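Local coordinates for protein NDP-rhamnosyltransferase (PDB 3TSA) that is a glycosyltransferase of the GT-B fold, in which two Rossmann-like domains face one another across a cleft, at residues L69-P74 with P313-Q318; T301-G306 with I364-E369. All coordinates share one frame; numbering follows the deposited sequence.

From the N terminus the chain first lays down three strands of the N-terminal parallel sheet, and 69-74 lies in the loop between strand 50-53 and helix 82-113. Nearly 240 residues later, 313-318, which leads from strand 309-311 into helix 318-327, meets it, so contact 1 closes a long loop that ties N-terminal to C-terminal family sequence. Contact 2 opens inside that loop, at the end of helix 296-304, and closes beyond it, where 364-369 lies on helix 358-371. The two therefore cross, their segments alternating along the chain. Contact 2 stays within the C-terminal domain and joins two of its helices. Contacts 1 and 2 do not touch: their nearest atoms are about 11 Å apart.

Contact 1 of 2, residues L69-P74 with P313-Q318; sequences LRFPNP and PQYFDQ
Two backbone N-H groups grip OE1 of Q318: Q314 N at 2.8 Å from OE1, in the amide plane, and Y315 N at 3.0 Å from OE1, standing above that plane. From the start of helix 318-327 this side chain reaches back to hold the preceding loop, where a type II' turn from Y315 to Q318 is closed by Q318 N bonding to Y315 O. With both amides fixed, the carbonyl of Q314 is presented to 69-74. N73 N donates to Q314 O at 3.0 Å, almost straight at 175° and on a lone pair; the same oxygen lies at the edge of the F71 ring, near its plane. Beside this bond F71 and Y315 form an offset edge-to-face pair, with ring centroids 5.8 Å apart and planes at 83°. Y315 supplies the edge, its CD2 lying 3.8 Å from F71 CE2, and its CG takes the crowded position between backbone N and carbonyl carbon (chi1 58°). P72, after a cis peptide bond, sets its CB 3.2 Å from P313 O, while the Q314 chain, bent at chi2, carries its amide end across the proline ring obliquely. OD1 of N73 reaches forward and accepts a hydrogen bond from A75 N. This interdomain junction, between the loop after strand 50-53 and the link from strand 309-311 to helix 318-327, is framed by helices: Y315 packs on M228 and V229 of helix 227-233, and P72 on F319 and on E337 and Q340 of helix 337-340, whose Q340 also hydrogen-bonds P313 O.

Contact 2 of 2, residues T301-G306 with I364-E369; sequences TATRLG and IKLSDE
Helix 296-304 ends in a Schellman motif at G306 (phi 76°), and its last turn packs against helix 358-371 within the Rossmann-like C-terminal domain. Three side chains of 364-369 meet this end, each in its own way. S367 OG, anti to its backbone N (chi1 176°), extends to the main chain of the other helix and donates to R304 O at 2.7 Å, coming in above the carbonyl plane rather than along a lone pair. The approach is close enough for S367 CB to rest 3.3 Å from T303 O, the oxygen that also accepts the bond from G306 N. T303 divides its two branches: OG1 turns back to its own helix at A299 O and also bonds Q309 and Y321, whereas CG2, anti to the backbone N, crosses obliquely to touch L366 CB at 3.5 Å. R304 starts out away from the partner helix, but a bend at chi2 (60°) swings its guanidinium back, and the side chain also packs on I370 and T371. R304 O lies at the C-terminal, negative end of the helix dipole, which may make it a better acceptor for the serine. Against G306, just past the end of helix 296-304, I364 holds CG1 beside its backbone N, anti to the carbonyl carbon, and this branch lays its CD1 3.5 Å from the CA of G306.

Contact 1 of 2, residues L69-P74 with P313-Q318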
loop_
_atom_site.group_PDB
_atom_site.type_symbol
_atom_site.label_atom_id
_atom_site.label_comp_id
_atom_site.label_asym_id
_atom_site.label_seq_id
_atom_site.Cartn_x
_atom_site.Cartn_y
_atom_site.Cartn_z
ATOM N N LEU A 69 -9.767 32.521 -13.969
ATOM C CA LEU A 69 -10.747 31.456 -13.669
ATOM C C LEU A 69 -11.818 31.728 -12.545
ATOM O O LEU A 69 -13.052 31.697 -12.838
ATOM C CB LEU A 69 -10.054 30.124 -13.450
ATOM C CG LEU A 69 -10.648 28.881 -14.133
ATOM C CD1 LEU A 69 -11.520 29.086 -15.415
ATOM C CD2 LEU A 69 -9.517 27.867 -14.361
ATOM N N ARG A 70 -11.361 31.943 -11.313
ATOM C CA ARG A 70 -12.167 32.358 -10.102
ATOM C C ARG A 70 -12.760 31.266 -9.266
ATOM O O ARG A 70 -13.626 30.525 -9.729
ATOM C CB ARG A 70 -13.348 33.264 -10.419
ATOM C CG ARG A 70 -13.167 34.673 -9.984
ATOM C CD ARG A 70 -11.912 35.280 -10.623
ATOM N NE ARG A 70 -12.097 36.676 -11.057
ATOM C CZ ARG A 70 -13.030 37.523 -10.606
ATOM N NH1 ARG A 70 -13.900 37.153 -9.652
ATOM N NH2 ARG A 70 -13.089 38.764 -11.106
ATOM N N PHE A 71 -12.322 31.213 -8.038
ATOM C CA PHE A 71 -12.906 30.298 -7.102
ATOM C C PHE A 71 -13.182 31.044 -5.853
ATOM O O PHE A 71 -12.463 32.027 -5.537
ATOM C CB PHE A 71 -11.871 29.183 -6.803
ATOM C CG PHE A 71 -11.620 28.286 -8.007
ATOM C CD1 PHE A 71 -10.549 28.514 -8.822
ATOM C CD2 PHE A 71 -12.551 27.279 -8.361
ATOM C CE1 PHE A 71 -10.356 27.724 -9.974
ATOM C CE2 PHE A 71 -12.400 26.531 -9.515
ATOM C CZ PHE A 71 -11.274 26.704 -10.304
ATOM N N PRO A 72 -14.167 30.580 -5.046
ATOM C CA PRO A 72 -15.089 29.477 -5.358
ATOM C C PRO A 72 -15.968 29.747 -6.513
ATOM O O PRO A 72 -16.268 30.889 -6.833
ATOM C CB PRO A 72 -15.912 29.321 -4.074
ATOM C CG PRO A 72 -15.961 30.734 -3.449
ATOM C CD PRO A 72 -14.552 31.327 -3.829
ATOM N N ASN A 73 -16.381 28.699 -7.200
ATOM C CA ASN A 73 -17.347 28.828 -8.309
ATOM C C ASN A 73 -18.625 28.033 -8.020
ATOM O O ASN A 73 -18.727 26.837 -8.402
ATOM C CB ASN A 73 -16.720 28.348 -9.634
ATOM C CG ASN A 73 -17.601 28.736 -10.816
ATOM O OD1 ASN A 73 -18.803 29.037 -10.615
ATOM N ND2 ASN A 73 -17.081 28.600 -12.027
ATOM N N PRO A 74 -19.622 28.658 -7.355
ATOM C CA PRO A 74 -20.869 27.995 -6.981
ATOM C C PRO A 74 -21.649 27.377 -8.147
ATOM O O PRO A 74 -22.516 26.501 -7.936
ATOM C CB PRO A 74 -21.731 29.165 -6.398
ATOM C CG PRO A 74 -20.692 30.074 -5.801
ATOM C CD PRO A 74 -19.585 30.069 -6.874
ATOM N N PRO A 313 -16.647 25.168 0.082
ATOM C CA PRO A 313 -16.551 24.511 -1.216
ATOM C C PRO A 313 -16.020 25.441 -2.335
ATOM O O PRO A 313 -16.224 26.671 -2.249
ATOM C CB PRO A 313 -18.039 24.171 -1.513
ATOM C CG PRO A 313 -18.855 25.263 -0.728
ATOM C CD PRO A 313 -18.032 25.360 0.544
ATOM N N GLN A 314 -15.362 24.835 -3.283
ATOM C CA GLN A 314 -14.679 25.564 -4.377
ATOM C C GLN A 314 -15.134 25.122 -5.754
ATOM O O GLN A 314 -15.364 25.955 -6.655
ATOM C CB GLN A 314 -13.143 25.414 -4.236
ATOM C CG GLN A 314 -12.592 25.800 -2.871
ATOM C CD GLN A 314 -12.837 27.284 -2.520
ATOM O OE1 GLN A 314 -13.142 27.594 -1.369
ATOM N NE2 GLN A 314 -12.725 28.169 -3.514
ATOM N N TYR A 315 -15.234 23.810 -5.970
ATOM C CA TYR A 315 -15.452 23.349 -7.311
ATOM C C TYR A 315 -16.036 21.926 -7.309
ATOM O O TYR A 315 -16.163 21.291 -6.243
ATOM C CB TYR A 315 -14.161 23.434 -8.149
ATOM C CG TYR A 315 -12.925 22.665 -7.647
ATOM C CD1 TYR A 315 -12.988 21.429 -6.910
ATOM C CD2 TYR A 315 -11.666 23.155 -8.001
ATOM C CE1 TYR A 315 -11.794 20.778 -6.535
ATOM C CE2 TYR A 315 -10.541 22.503 -7.681
ATOM C CZ TYR A 315 -10.592 21.343 -6.943
ATOM O OH TYR A 315 -9.401 20.725 -6.642
ATOM N N PHE A 316 -16.383 21.451 -8.508
ATOM C CA PHE A 316 -16.912 20.077 -8.718
ATOM C C PHE A 316 -18.029 19.675 -7.761
ATOM O O PHE A 316 -19.076 20.336 -7.762
ATOM C CB PHE A 316 -15.763 19.082 -8.856
ATOM C CG PHE A 316 -14.929 19.366 -10.065
ATOM C CD1 PHE A 316 -15.486 19.244 -11.362
ATOM C CD2 PHE A 316 -13.650 19.943 -9.937
ATOM C CE1 PHE A 316 -14.740 19.609 -12.540
ATOM C CE2 PHE A 316 -12.891 20.328 -11.105
ATOM C CZ PHE A 316 -13.456 20.138 -12.408
ATOM N N ASP A 317 -17.809 18.624 -6.957
ATOM C CA ASP A 317 -18.847 18.055 -6.090
ATOM C C ASP A 317 -18.881 18.716 -4.751
ATOM O O ASP A 317 -19.752 18.376 -3.909
ATOM C CB ASP A 317 -18.504 16.534 -5.864
ATOM C CG ASP A 317 -17.126 16.333 -5.320
ATOM O OD1 ASP A 317 -16.169 16.977 -5.787
ATOM O OD2 ASP A 317 -16.953 15.467 -4.438
ATOM N N GLN A 318 -18.036 19.744 -4.545
ATOM C CA GLN A 318 -17.859 20.272 -3.163
ATOM C C GLN A 318 -19.060 21.031 -2.608
ATOM O O GLN A 318 -19.329 20.958 -1.396
ATOM C CB GLN A 318 -16.579 21.140 -3.005
ATOM C CG GLN A 318 -15.327 20.259 -3.275
ATOM C CD GLN A 318 -14.097 21.055 -3.411
ATOM O OE1 GLN A 318 -14.166 22.277 -3.602
ATOM N NE2 GLN A 318 -12.931 20.365 -3.338
#

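Contact 2 of 2, residues T301-G306 with I364-E369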
loop_
_atom_site.group_PDB
_atom_site.type_symbol
_atom_site.label_atom_id
_atom_site.label_comp_id
_atom_site.label_asym_id
_atom_site.label_seq_id
_atom_site.Cartn_x
_atom_site.Cartn_y
_atom_site.Cartn_z
ATOM N N THR A 301 -12.967 11.233 5.894
ATOM C CA THR A 301 -12.194 10.781 7.048
ATOM C C THR A 301 -12.786 11.444 8.281
ATOM O O THR A 301 -12.996 10.780 9.300
ATOM C CB THR A 301 -10.711 11.123 6.911
ATOM O OG1 THR A 301 -10.154 10.348 5.852
ATOM C CG2 THR A 301 -9.937 10.861 8.175
ATOM N N ALA A 302 -13.032 12.779 8.202
ATOM C CA ALA A 302 -13.664 13.473 9.296
ATOM C C ALA A 302 -15.031 12.796 9.624
ATOM O O ALA A 302 -15.303 12.514 10.809
ATOM C CB ALA A 302 -13.821 14.979 9.013
ATOM N N THR A 303 -15.839 12.542 8.597
ATOM C CA THR A 303 -17.241 12.083 8.808
ATOM C C THR A 303 -17.180 10.669 9.443
ATOM O O THR A 303 -17.845 10.408 10.468
ATOM C CB THR A 303 -17.977 12.085 7.486
ATOM O OG1 THR A 303 -18.116 13.445 7.137
ATOM C CG2 THR A 303 -19.404 11.525 7.669
ATOM N N ARG A 304 -16.287 9.834 8.919
ATOM C CA ARG A 304 -16.050 8.471 9.486
ATOM C C ARG A 304 -15.752 8.484 10.992
ATOM O O ARG A 304 -16.223 7.621 11.769
ATOM C CB ARG A 304 -14.963 7.717 8.659
ATOM C CG ARG A 304 -14.568 6.381 9.242
ATOM C CD ARG A 304 -15.711 5.357 9.371
ATOM N NE ARG A 304 -15.211 4.142 10.031
ATOM C CZ ARG A 304 -15.168 3.956 11.348
ATOM N NH1 ARG A 304 -15.619 4.896 12.192
ATOM N NH2 ARG A 304 -14.667 2.807 11.823
ATOM N N LEU A 305 -14.999 9.496 11.443
ATOM C CA LEU A 305 -14.545 9.609 12.791
ATOM C C LEU A 305 -15.515 10.445 13.683
ATOM O O LEU A 305 -15.221 10.742 14.849
ATOM C CB LEU A 305 -13.098 10.166 12.769
ATOM C CG LEU A 305 -11.966 9.309 12.208
ATOM C CD1 LEU A 305 -10.640 10.111 12.286
ATOM C CD2 LEU A 305 -11.962 8.027 13.045
ATOM N N GLY A 306 -16.613 10.911 13.106
ATOM C CA GLY A 306 -17.695 11.648 13.811
ATOM C C GLY A 306 -17.293 13.108 14.110
ATOM O O GLY A 306 -17.794 13.692 15.056
ATOM N N ILE A 364 -21.784 11.790 13.959
ATOM C CA ILE A 364 -21.785 10.376 14.338
ATOM C C ILE A 364 -22.931 9.609 13.618
ATOM O O ILE A 364 -22.760 8.441 13.204
ATOM C CB ILE A 364 -21.832 10.224 15.849
ATOM C CG1 ILE A 364 -20.477 10.685 16.480
ATOM C CG2 ILE A 364 -22.158 8.710 16.231
ATOM C CD1 ILE A 364 -19.314 9.753 16.289
ATOM N N LYS A 365 -24.088 10.242 13.466
ATOM C CA LYS A 365 -25.147 9.594 12.624
ATOM C C LYS A 365 -24.667 9.240 11.212
ATOM O O LYS A 365 -24.898 8.145 10.664
ATOM C CB LYS A 365 -26.470 10.441 12.614
ATOM C CG LYS A 365 -27.108 10.472 14.008
ATOM C CD LYS A 365 -27.681 9.106 14.370
ATOM C CE LYS A 365 -28.342 9.140 15.699
ATOM N NZ LYS A 365 -29.182 7.967 15.692
ATOM N N LEU A 366 -23.935 10.173 10.591
ATOM C CA LEU A 366 -23.391 9.923 9.278
ATOM C C LEU A 366 -22.323 8.805 9.347
ATOM O O LEU A 366 -22.226 7.975 8.434
ATOM C CB LEU A 366 -22.760 11.215 8.706
ATOM C CG LEU A 366 -23.802 12.327 8.420
ATOM C CD1 LEU A 366 -23.048 13.658 8.073
ATOM C CD2 LEU A 366 -24.640 12.053 7.219
ATOM N N SER A 367 -21.534 8.821 10.424
ATOM C CA SER A 367 -20.456 7.849 10.570
ATOM C C SER A 367 -21.138 6.433 10.621
ATOM O O SER A 367 -20.689 5.407 10.091
ATOM C CB SER A 367 -19.737 8.101 11.852
ATOM O OG SER A 367 -18.813 7.057 11.883
ATOM N N ASP A 368 -22.284 6.384 11.254
ATOM C CA ASP A 368 -23.052 5.103 11.313
ATOM C C ASP A 368 -23.559 4.607 9.941
ATOM O O ASP A 368 -23.660 3.356 9.759
ATOM C CB ASP A 368 -24.242 5.212 12.279
ATOM C CG ASP A 368 -23.848 5.406 13.745
ATOM O OD1 ASP A 368 -22.679 5.254 14.162
ATOM O OD2 ASP A 368 -24.749 5.658 14.559
ATOM N N GLU A 369 -23.872 5.513 9.019
ATOM C CA GLU A 369 -24.209 5.120 7.653
ATOM C C GLU A 369 -22.996 4.479 6.982
ATOM O O GLU A 369 -23.138 3.489 6.275
ATOM C CB GLU A 369 -24.659 6.330 6.837
ATOM C CG GLU A 369 -26.012 6.867 7.254
ATOM C CD GLU A 369 -26.428 7.948 6.254
ATOM O OE1 GLU A 369 -26.676 7.622 5.086
ATOM O OE2 GLU A 369 -26.458 9.112 6.680
#